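Local coordinates for protein putative ring-cleaving dioxygenase MhqO (Bacillus subtilis subsp. subtilis, PDB 3OAJ) that is a putative iron-dependent extradiol ring-cleavage dioxygenase that may contribute to the degradation of aromatic compounds, at residues D77-P88 and V149-L160; D225-Q233 and P245-I255. All coordinates share one frame; numbering follows the deposited sequence.

Interaction 1: D77-P88 and V149-L160; sequences DGQVGVTSYVVP and VAIKGFGGATLL
Gly-81 N donates to Thr-158 O at 2.7 Å, and Thr-158 N answers to Val-82 O at 2.9 Å with a nearly straight N-H...O angle of 169°. Val-82 N adds a weak bond to the same Thr-158 O; with Gly-81 and Val-82 both facing Thr-158, the register shifts by one, a classic beta bulge. Ser-84 is the single residue opposite a second classic bulge: its N donates to Gly-156 O, while its O receives Gly-155 N at 2.7 Å from well above the carbonyl plane. At the far end Leu-160 O accepts from both Gly-78 N and Gln-79 N, the paired donors of a G1 bulge, with Gly-78 at positive phi (86°). Strands 79-87 and 153-160 thus run antiparallel with a shifting register, joining the sequence ranges of the two VOC modules at the middle of one eight-stranded mixed sheet. Past the second bulge the Tyr-85 and Phe-154 side chains lie side by side, pointing the same way; Tyr-85 CE1 meets Phe-154 CE1 at 3.5 Å, the rings inclined at 38°, an oblique pair. Thr-83 holds CG2 anti to its backbone N, which brings that methyl to Phe-154 CE1, while Ile-12 of strand 9-16 packs against both residues. Further out, Ile-151 CG2 lies 3.7 Å from Tyr-85 CD1, and Leu-160 CD1 rests 3.6 Å from Gly-81 CA, where no side chain intervenes.

Interaction 2: D225-Q233 and P245-I255; sequences DDEDQLDWQ and PVRDRNYFNAI
Asp-226 and Asn-253 approach obliquely, carboxylate and amide planes 31° apart, where helix 226-238 packs across strands 215-223, 264-269 and 253-258, the alpha-on-beta layer of a βαβββ unit in the second VOC range, within a sheet shared with strands of the first. Asn-253 ND2 donates to Asp-226 OD1 at 2.9 Å, but reaches the oxygen from above the carboxylate plane, and the N-H...O angle is a bent 140°. One water closes the group by donating to Asp-226 OD2 and accepting from Asn-253 ND2, so both carboxylate oxygens are engaged at this solvent-exposed end of the contact.

Gln-229 crosses Asn-253 at about a right angle. Its CG is anti to the backbone N (chi1 175°) and the chain stays extended beyond it, which carries the amide away from the helix to the strand backbone. There NE2 donates to Asn-253 O at 3.0 Å from far above the carbonyl plane, while OE1 lies against Asn-253 CB. The aliphatic part of Gln-229 slides past Ile-255 in the opposite direction, and Ile-255 CD1 reaches the helix backbone, 3.7 Å from Gln-233 N. Trp-232 touches the same methyl through CB; its indole turns away toward Lys-4, with which it forms a cation-pi pair.

Gln-233 is also extended, and NE2 passes Val-246 on its way to a hydrogen bond with Thr-244 O. At the outer margin Leu-230 and Val-246 meet at about a right angle, methyl to methyl, with CD2 of Leu-230 3.7 Å from CG2 of Val-246.

In the fold
Interaction 1 lies in the core, its centre about 8 Å from that of the chain, whereas interaction 2 sits about 18 Å out and is only partly buried. The two share no secondary-structure element, and their strands lie in different eight-stranded sheets; the nearest atoms of interaction 1 and interaction 2 are about 11 Å apart. Backbone hydrogen bonds between central strands dominate 77-88 with 149-160, while side-chain amides and a carboxylate link helix and strand in 225-233 with 245-255. Both approach the metal centre indirectly: Phe-154 packs on strand 9-16, which carries His-11, and Ala-254 touches Glu-266. His-11, Glu-266 and His-218 bind zinc here, at the predicted iron site.

Interaction 1: D77-P88 and V149-L160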
loop_
_atom_site.group_PDB
_atom_site.type_symbol
_atom_site.label_atom_id
_atom_site.label_comp_id
_atom_site.label_asym_id
_atom_site.label_seq_id
_atom_site.Cartn_x
_atom_site.Cartn_y
_atom_site.Cartn_z
ATOM N N ASP A 77 -12.410 6.212 -10.832
ATOM C CA ASP A 77 -11.295 6.380 -11.766
ATOM C C ASP A 77 -10.304 7.430 -11.295
ATOM O O ASP A 77 -10.688 8.436 -10.678
ATOM C CB ASP A 77 -11.805 6.752 -13.159
ATOM C CG ASP A 77 -12.704 5.698 -13.740
ATOM O OD1 ASP A 77 -12.515 4.504 -13.414
ATOM O OD2 ASP A 77 -13.599 6.070 -14.526
ATOM N N GLY A 78 -9.038 7.198 -11.630
ATOM C CA GLY A 78 -7.922 7.983 -11.120
ATOM C C GLY A 78 -7.373 7.497 -9.776
ATOM O O GLY A 78 -6.634 8.226 -9.119
ATOM N N GLN A 79 -7.711 6.267 -9.367
ATOM C CA GLN A 79 -7.268 5.712 -8.084
ATOM C C GLN A 79 -6.958 4.237 -8.202
ATOM O O GLN A 79 -7.496 3.560 -9.082
ATOM C CB GLN A 79 -8.378 5.806 -7.028
ATOM C CG GLN A 79 -8.838 7.206 -6.687
ATOM C CD GLN A 79 -10.070 7.212 -5.776
ATOM O OE1 GLN A 79 -10.468 6.180 -5.241
ATOM N NE2 GLN A 79 -10.682 8.378 -5.621
ATOM N N VAL A 80 -6.116 3.730 -7.305
ATOM C CA VAL A 80 -6.142 2.308 -6.981
ATOM C C VAL A 80 -7.522 1.963 -6.415
ATOM O O VAL A 80 -7.971 2.575 -5.434
ATOM C CB VAL A 80 -5.071 1.955 -5.927
ATOM C CG1 VAL A 80 -5.120 0.477 -5.545
ATOM C CG2 VAL A 80 -3.701 2.339 -6.419
ATOM N N GLY A 81 -8.190 0.995 -7.043
ATOM C CA GLY A 81 -9.529 0.589 -6.624
ATOM C C GLY A 81 -9.530 -0.466 -5.533
ATOM O O GLY A 81 -10.326 -0.391 -4.580
ATOM N N VAL A 82 -8.644 -1.457 -5.651
ATOM C CA VAL A 82 -8.565 -2.566 -4.701
ATOM C C VAL A 82 -7.098 -2.850 -4.359
ATOM O O VAL A 82 -6.235 -2.838 -5.228
ATOM C CB VAL A 82 -9.207 -3.852 -5.285
ATOM C CG1 VAL A 82 -9.272 -4.954 -4.231
ATOM C CG2 VAL A 82 -10.601 -3.573 -5.823
ATOM N N THR A 83 -6.830 -3.070 -3.085
ATOM C CA THR A 83 -5.506 -3.448 -2.643
ATOM C C THR A 83 -5.550 -4.940 -2.334
ATOM O O THR A 83 -6.443 -5.408 -1.614
ATOM C CB THR A 83 -5.114 -2.632 -1.388
ATOM O OG1 THR A 83 -5.114 -1.237 -1.736
ATOM C CG2 THR A 83 -3.745 -3.045 -0.862
ATOM N N SER A 84 -4.598 -5.686 -2.889
ATOM C CA SER A 84 -4.594 -7.155 -2.844
ATOM C C SER A 84 -3.524 -7.621 -1.870
ATOM O O SER A 84 -2.381 -7.165 -1.962
ATOM C CB SER A 84 -4.326 -7.694 -4.261
ATOM O OG SER A 84 -4.728 -9.041 -4.412
ATOM N N TYR A 85 -3.902 -8.498 -0.926
ATOM C CA TYR A 85 -2.989 -9.086 0.050
ATOM C C TYR A 85 -2.843 -10.578 -0.210
ATOM O O TYR A 85 -3.839 -11.286 -0.392
ATOM C CB TYR A 85 -3.509 -8.850 1.476
ATOM C CG TYR A 85 -3.441 -7.404 1.884
ATOM C CD1 TYR A 85 -2.221 -6.816 2.239
ATOM C CD2 TYR A 85 -4.578 -6.593 1.857
ATOM C CE1 TYR A 85 -2.153 -5.463 2.593
ATOM C CE2 TYR A 85 -4.516 -5.249 2.217
ATOM C CZ TYR A 85 -3.291 -4.695 2.589
ATOM O OH TYR A 85 -3.229 -3.363 2.907
ATOM N N VAL A 86 -1.604 -11.053 -0.250
ATOM C CA VAL A 86 -1.321 -12.459 -0.519
ATOM C C VAL A 86 -1.049 -13.236 0.767
ATOM O O VAL A 86 -0.352 -12.759 1.675
ATOM C CB VAL A 86 -0.207 -12.599 -1.600
ATOM C CG1 VAL A 86 1.129 -12.080 -1.085
ATOM C CG2 VAL A 86 -0.079 -14.044 -2.108
ATOM N N VAL A 87 -1.647 -14.424 0.832
ATOM C CA VAL A 87 -1.472 -15.331 1.962
ATOM C C VAL A 87 -0.963 -16.694 1.467
ATOM O O VAL A 87 -1.026 -16.970 0.259
ATOM C CB VAL A 87 -2.793 -15.495 2.790
ATOM C CG1 VAL A 87 -3.259 -14.137 3.356
ATOM C CG2 VAL A 87 -3.895 -16.140 1.931
ATOM N N PRO A 88 -0.447 -17.535 2.378
ATOM C CA PRO A 88 0.028 -18.846 1.935
ATOM C C PRO A 88 -1.051 -19.745 1.322
ATOM O O PRO A 88 -2.239 -19.593 1.620
ATOM C CB PRO A 88 0.546 -19.473 3.224
ATOM C CG PRO A 88 0.936 -18.302 4.077
ATOM C CD PRO A 88 -0.165 -17.317 3.811
ATOM N N VAL A 149 -0.269 -18.831 8.035
ATOM C CA VAL A 149 -1.445 -18.126 7.498
ATOM C C VAL A 149 -1.255 -16.618 7.290
ATOM O O VAL A 149 -2.080 -15.988 6.637
ATOM C CB VAL A 149 -2.734 -18.348 8.377
ATOM C CG1 VAL A 149 -3.148 -19.809 8.396
ATOM C CG2 VAL A 149 -2.553 -17.824 9.801
ATOM N N ALA A 150 -0.176 -16.037 7.821
ATOM C CA ALA A 150 -0.032 -14.575 7.842
ATOM C C ALA A 150 0.052 -13.987 6.444
ATOM O O ALA A 150 0.576 -14.619 5.508
ATOM C CB ALA A 150 1.187 -14.187 8.647
ATOM N N ILE A 151 -0.475 -12.770 6.306
ATOM C CA ILE A 151 -0.347 -12.002 5.070
ATOM C C ILE A 151 1.128 -11.746 4.782
ATOM O O ILE A 151 1.847 -11.167 5.598
ATOM C CB ILE A 151 -1.153 -10.681 5.163
ATOM C CG1 ILE A 151 -2.646 -11.020 5.218
ATOM C CG2 ILE A 151 -0.810 -9.740 4.007
ATOM C CD1 ILE A 151 -3.518 -9.858 5.656
ATOM N N LYS A 152 1.571 -12.194 3.611
ATOM C CA LYS A 152 2.982 -12.100 3.216
ATOM C C LYS A 152 3.366 -10.741 2.619
ATOM O O LYS A 152 4.540 -10.400 2.502
ATOM C CB LYS A 152 3.309 -13.222 2.233
ATOM C CG LYS A 152 2.990 -14.598 2.822
ATOM C CD LYS A 152 3.621 -15.745 2.046
ATOM C CE LYS A 152 2.907 -15.989 0.723
ATOM N NZ LYS A 152 3.570 -17.082 -0.050
ATOM N N GLY A 153 2.368 -9.962 2.242
ATOM C CA GLY A 153 2.592 -8.644 1.635
ATOM C C GLY A 153 1.450 -8.396 0.671
ATOM O O GLY A 153 0.420 -9.071 0.743
ATOM N N PHE A 154 1.611 -7.425 -0.231
ATOM C CA PHE A 154 0.629 -7.242 -1.293
ATOM C C PHE A 154 0.754 -8.355 -2.306
ATOM O O PHE A 154 1.860 -8.748 -2.658
ATOM C CB PHE A 154 0.836 -5.921 -2.042
ATOM C CG PHE A 154 0.717 -4.707 -1.177
ATOM C CD1 PHE A 154 -0.432 -4.485 -0.428
ATOM C CD2 PHE A 154 1.771 -3.802 -1.091
ATOM C CE1 PHE A 154 -0.536 -3.360 0.374
ATOM C CE2 PHE A 154 1.681 -2.680 -0.285
ATOM C CZ PHE A 154 0.522 -2.450 0.444
ATOM N N GLY A 155 -0.383 -8.853 -2.770
ATOM C CA GLY A 155 -0.413 -9.639 -3.993
ATOM C C GLY A 155 -0.310 -8.744 -5.214
ATOM O O GLY A 155 0.081 -9.191 -6.297
ATOM N N GLY A 156 -0.671 -7.474 -5.038
ATOM C CA GLY A 156 -0.735 -6.509 -6.129
ATOM C C GLY A 156 -1.854 -5.528 -5.846
ATOM O O GLY A 156 -2.151 -5.253 -4.681
ATOM N N ALA A 157 -2.478 -5.034 -6.904
ATOM C CA ALA A 157 -3.523 -4.024 -6.810
ATOM C C ALA A 157 -4.327 -4.001 -8.090
ATOM O O ALA A 157 -3.859 -4.472 -9.144
ATOM C CB ALA A 157 -2.918 -2.627 -6.535
ATOM N N THR A 158 -5.526 -3.425 -7.991
ATOM C CA THR A 158 -6.391 -3.213 -9.149
ATOM C C THR A 158 -6.533 -1.708 -9.353
ATOM O O THR A 158 -6.929 -0.997 -8.437
ATOM C CB THR A 158 -7.795 -3.859 -8.942
ATOM O OG1 THR A 158 -7.632 -5.284 -8.828
ATOM C CG2 THR A 158 -8.740 -3.515 -10.122
ATOM N N LEU A 159 -6.149 -1.239 -10.537
ATOM C CA LEU A 159 -6.152 0.182 -10.875
ATOM C C LEU A 159 -7.395 0.571 -11.638
ATOM O O LEU A 159 -7.821 -0.135 -12.550
ATOM C CB LEU A 159 -4.919 0.533 -11.722
ATOM C CG LEU A 159 -3.574 0.041 -11.160
ATOM C CD1 LEU A 159 -2.419 0.448 -12.080
ATOM C CD2 LEU A 159 -3.351 0.564 -9.748
ATOM N N LEU A 160 -7.959 1.714 -11.258
ATOM C CA LEU A 160 -9.078 2.336 -11.960
ATOM C C LEU A 160 -8.531 3.579 -12.650
ATOM O O LEU A 160 -8.180 4.555 -12.007
ATOM C CB LEU A 160 -10.176 2.727 -10.975
ATOM C CG LEU A 160 -10.640 1.645 -9.995
ATOM C CD1 LEU A 160 -11.704 2.214 -9.062
ATOM C CD2 LEU A 160 -11.197 0.432 -10.743
#

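Interaction 2: D225-Q233 and P245-I255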
loop_
_atom_site.group_PDB
_atom_site.type_symbol
_atom_site.label_atom_id
_atom_site.label_comp_id
_atom_site.label_asym_id
_atom_site.label_seq_id
_atom_site.Cartn_x
_atom_site.Cartn_y
_atom_site.Cartn_z
ATOM N N ASP A 225 17.677 1.423 -5.516
ATOM C CA ASP A 225 18.534 2.318 -4.751
ATOM C C ASP A 225 18.390 3.739 -5.293
ATOM O O ASP A 225 17.613 3.974 -6.223
ATOM C CB ASP A 225 20.002 1.830 -4.757
ATOM C CG ASP A 225 20.576 1.631 -6.156
ATOM O OD1 ASP A 225 20.086 2.224 -7.139
ATOM O OD2 ASP A 225 21.589 0.895 -6.257
ATOM N N ASP A 226 19.116 4.684 -4.693
ATOM C CA ASP A 226 19.049 6.082 -5.104
ATOM C C ASP A 226 19.388 6.264 -6.581
ATOM O O ASP A 226 18.695 7.012 -7.276
ATOM C CB ASP A 226 19.958 6.958 -4.238
ATOM C CG ASP A 226 19.463 7.083 -2.811
ATOM O OD1 ASP A 226 18.284 6.770 -2.547
ATOM O OD2 ASP A 226 20.249 7.522 -1.947
ATOM N N GLU A 227 20.453 5.608 -7.058
ATOM C CA GLU A 227 20.853 5.733 -8.469
ATOM C C GLU A 227 19.744 5.297 -9.431
ATOM O O GLU A 227 19.442 5.978 -10.404
ATOM C CB GLU A 227 22.170 4.993 -8.754
ATOM C CG GLU A 227 22.757 5.262 -10.146
ATOM C CD GLU A 227 23.125 6.734 -10.405
ATOM O OE1 GLU A 227 23.468 7.474 -9.447
ATOM O OE2 GLU A 227 23.084 7.146 -11.589
ATOM N N ASP A 228 19.099 4.188 -9.126
ATOM C CA ASP A 228 18.022 3.664 -9.960
ATOM C C ASP A 228 16.861 4.672 -9.974
ATOM O O ASP A 228 16.284 4.959 -11.024
ATOM C CB ASP A 228 17.608 2.306 -9.377
ATOM C CG ASP A 228 16.624 1.548 -10.235
ATOM O OD1 ASP A 228 16.626 1.693 -11.476
ATOM O OD2 ASP A 228 15.858 0.762 -9.649
ATOM N N GLN A 229 16.546 5.225 -8.801
ATOM C CA GLN A 229 15.493 6.232 -8.726
ATOM C C GLN A 229 15.805 7.479 -9.560
ATOM O O GLN A 229 14.906 8.037 -10.213
ATOM C CB GLN A 229 15.200 6.622 -7.277
ATOM C CG GLN A 229 14.204 7.760 -7.159
ATOM C CD GLN A 229 13.881 8.054 -5.730
ATOM O OE1 GLN A 229 14.709 8.554 -4.981
ATOM N NE2 GLN A 229 12.671 7.705 -5.330
ATOM N N LEU A 230 17.057 7.940 -9.519
ATOM C CA LEU A 230 17.445 9.102 -10.326
ATOM C C LEU A 230 17.298 8.791 -11.811
ATOM O O LEU A 230 16.867 9.637 -12.587
ATOM C CB LEU A 230 18.872 9.569 -9.990
ATOM C CG LEU A 230 19.112 9.971 -8.523
ATOM C CD1 LEU A 230 20.608 10.133 -8.234
ATOM C CD2 LEU A 230 18.336 11.238 -8.145
ATOM N N ASP A 231 17.640 7.569 -12.200
ATOM C CA ASP A 231 17.460 7.133 -13.586
ATOM C C ASP A 231 15.967 7.170 -13.936
ATOM O O ASP A 231 15.589 7.625 -15.014
ATOM C CB ASP A 231 18.017 5.711 -13.790
ATOM C CG ASP A 231 19.548 5.632 -13.690
ATOM O OD1 ASP A 231 20.227 6.678 -13.712
ATOM O OD2 ASP A 231 20.077 4.499 -13.600
ATOM N N TRP A 232 15.119 6.688 -13.018
ATOM C CA TRP A 232 13.670 6.749 -13.221
ATOM C C TRP A 232 13.214 8.187 -13.399
ATOM O O TRP A 232 12.400 8.469 -14.261
ATOM C CB TRP A 232 12.933 6.169 -12.022
ATOM C CG TRP A 232 12.685 4.694 -12.030
ATOM C CD1 TRP A 232 13.361 3.745 -11.321
ATOM C CD2 TRP A 232 11.664 4.004 -12.754
ATOM N NE1 TRP A 232 12.818 2.505 -11.555
ATOM C CE2 TRP A 232 11.779 2.634 -12.436
ATOM C CE3 TRP A 232 10.651 4.418 -13.628
ATOM C CZ2 TRP A 232 10.919 1.663 -12.966
ATOM C CZ3 TRP A 232 9.796 3.447 -14.171
ATOM C CH2 TRP A 232 9.941 2.089 -13.831
ATOM N N GLN A 233 13.721 9.108 -12.579
ATOM C CA GLN A 233 13.274 10.502 -12.690
ATOM C C GLN A 233 13.559 11.082 -14.079
ATOM O O GLN A 233 12.690 11.769 -14.681
ATOM C CB GLN A 233 13.940 11.378 -11.630
ATOM C CG GLN A 233 13.458 12.815 -11.588
ATOM C CD GLN A 233 14.334 13.631 -10.665
ATOM O OE1 GLN A 233 15.514 13.848 -10.944
ATOM N NE2 GLN A 233 13.778 14.051 -9.541
ATOM N N PRO A 245 10.887 16.622 -7.781
ATOM C CA PRO A 245 12.216 16.356 -7.261
ATOM C C PRO A 245 12.200 15.177 -6.294
ATOM O O PRO A 245 11.127 14.761 -5.812
ATOM C CB PRO A 245 12.573 17.660 -6.526
ATOM C CG PRO A 245 11.657 18.685 -7.088
ATOM C CD PRO A 245 10.399 17.956 -7.382
ATOM N N VAL A 246 13.382 14.628 -6.037
ATOM C CA VAL A 246 13.531 13.609 -5.009
ATOM C C VAL A 246 13.270 14.246 -3.653
ATOM O O VAL A 246 13.843 15.300 -3.331
ATOM C CB VAL A 246 14.953 13.005 -4.991
ATOM C CG1 VAL A 246 15.101 12.006 -3.843
ATOM C CG2 VAL A 246 15.292 12.355 -6.332
ATOM N N ARG A 247 12.403 13.603 -2.875
ATOM C CA ARG A 247 12.095 13.991 -1.513
ATOM C C ARG A 247 12.543 12.907 -0.555
ATOM O O ARG A 247 12.196 11.740 -0.723
ATOM C CB ARG A 247 10.592 14.259 -1.383
ATOM C CG ARG A 247 10.179 15.516 -2.151
ATOM C CD ARG A 247 8.687 15.655 -2.341
ATOM N NE ARG A 247 8.422 16.815 -3.192
ATOM C CZ ARG A 247 7.277 17.051 -3.823
ATOM N NH1 ARG A 247 6.257 16.211 -3.706
ATOM N NH2 ARG A 247 7.160 18.130 -4.578
ATOM N N ASP A 248 13.317 13.303 0.452
ATOM C CA ASP A 248 13.781 12.385 1.496
ATOM C C ASP A 248 12.662 12.125 2.519
ATOM O O ASP A 248 12.276 13.031 3.274
ATOM C CB ASP A 248 15.024 13.006 2.150
ATOM C CG ASP A 248 15.585 12.175 3.292
ATOM O OD1 ASP A 248 15.001 11.134 3.668
ATOM O OD2 ASP A 248 16.640 12.586 3.824
ATOM N N ARG A 249 12.116 10.908 2.523
ATOM C CA ARG A 249 11.051 10.532 3.473
ATOM C C ARG A 249 11.571 9.723 4.651
ATOM O O ARG A 249 10.793 9.068 5.358
ATOM C CB ARG A 249 9.918 9.774 2.763
ATOM C CG ARG A 249 9.336 10.476 1.525
ATOM C CD ARG A 249 8.806 11.862 1.854
ATOM N NE ARG A 249 7.742 12.295 0.953
ATOM C CZ ARG A 249 7.225 13.526 0.918
ATOM N NH1 ARG A 249 7.694 14.485 1.712
ATOM N NH2 ARG A 249 6.246 13.812 0.066
ATOM N N ASN A 250 12.890 9.776 4.852
ATOM C CA ASN A 250 13.579 9.143 5.986
ATOM C C ASN A 250 13.750 7.642 5.800
ATOM O O ASN A 250 14.856 7.135 5.910
ATOM C CB ASN A 250 12.882 9.462 7.329
ATOM C CG ASN A 250 13.779 9.234 8.545
ATOM O OD1 ASN A 250 14.904 8.752 8.437
ATOM N ND2 ASN A 250 13.271 9.596 9.715
ATOM N N TYR A 251 12.664 6.933 5.505
ATOM C CA TYR A 251 12.718 5.458 5.397
ATOM C C TYR A 251 12.876 5.013 3.946
ATOM O O TYR A 251 13.018 3.829 3.659
ATOM C CB TYR A 251 11.493 4.851 6.096
ATOM C CG TYR A 251 11.329 5.535 7.434
ATOM C CD1 TYR A 251 10.298 6.454 7.667
ATOM C CD2 TYR A 251 12.286 5.356 8.432
ATOM C CE1 TYR A 251 10.211 7.139 8.886
ATOM C CE2 TYR A 251 12.204 6.038 9.642
ATOM C CZ TYR A 251 11.166 6.924 9.857
ATOM O OH TYR A 251 11.105 7.577 11.063
ATOM N N PHE A 252 12.859 5.993 3.049
ATOM C CA PHE A 252 13.056 5.823 1.594
ATOM C C PHE A 252 13.074 7.233 1.009
ATOM O O PHE A 252 12.616 8.170 1.659
ATOM C CB PHE A 252 11.924 4.984 0.947
ATOM C CG PHE A 252 10.539 5.466 1.277
ATOM C CD1 PHE A 252 9.912 6.437 0.498
ATOM C CD2 PHE A 252 9.863 4.964 2.395
ATOM C CE1 PHE A 252 8.628 6.885 0.799
ATOM C CE2 PHE A 252 8.577 5.431 2.704
ATOM C CZ PHE A 252 7.969 6.407 1.931
ATOM N N ASN A 253 13.625 7.373 -0.201
ATOM C CA ASN A 253 13.492 8.591 -1.001
ATOM C C ASN A 253 12.364 8.360 -2.006
ATOM O O ASN A 253 12.129 7.225 -2.432
ATOM C CB ASN A 253 14.808 8.918 -1.712
ATOM C CG ASN A 253 15.910 9.331 -0.742
ATOM O OD1 ASN A 253 15.646 9.948 0.289
ATOM N ND2 ASN A 253 17.148 8.948 -1.047
ATOM N N ALA A 254 11.660 9.434 -2.346
ATOM C CA ALA A 254 10.462 9.391 -3.183
ATOM C C ALA A 254 10.488 10.389 -4.331
ATOM O O ALA A 254 10.959 11.504 -4.166
ATOM C CB ALA A 254 9.238 9.667 -2.330
ATOM N N ILE A 255 9.987 9.961 -5.493
ATOM C CA ILE A 255 9.558 10.870 -6.560
ATOM C C ILE A 255 8.129 10.508 -6.921
ATOM O O ILE A 255 7.719 9.349 -6.790
ATOM C CB ILE A 255 10.459 10.806 -7.819
ATOM C CG1 ILE A 255 10.522 9.381 -8.400
ATOM C CG2 ILE A 255 11.865 11.291 -7.468
ATOM C CD1 ILE A 255 11.339 9.271 -9.691
HETATM O O HOH W 1 19.849 8.587 0.437
#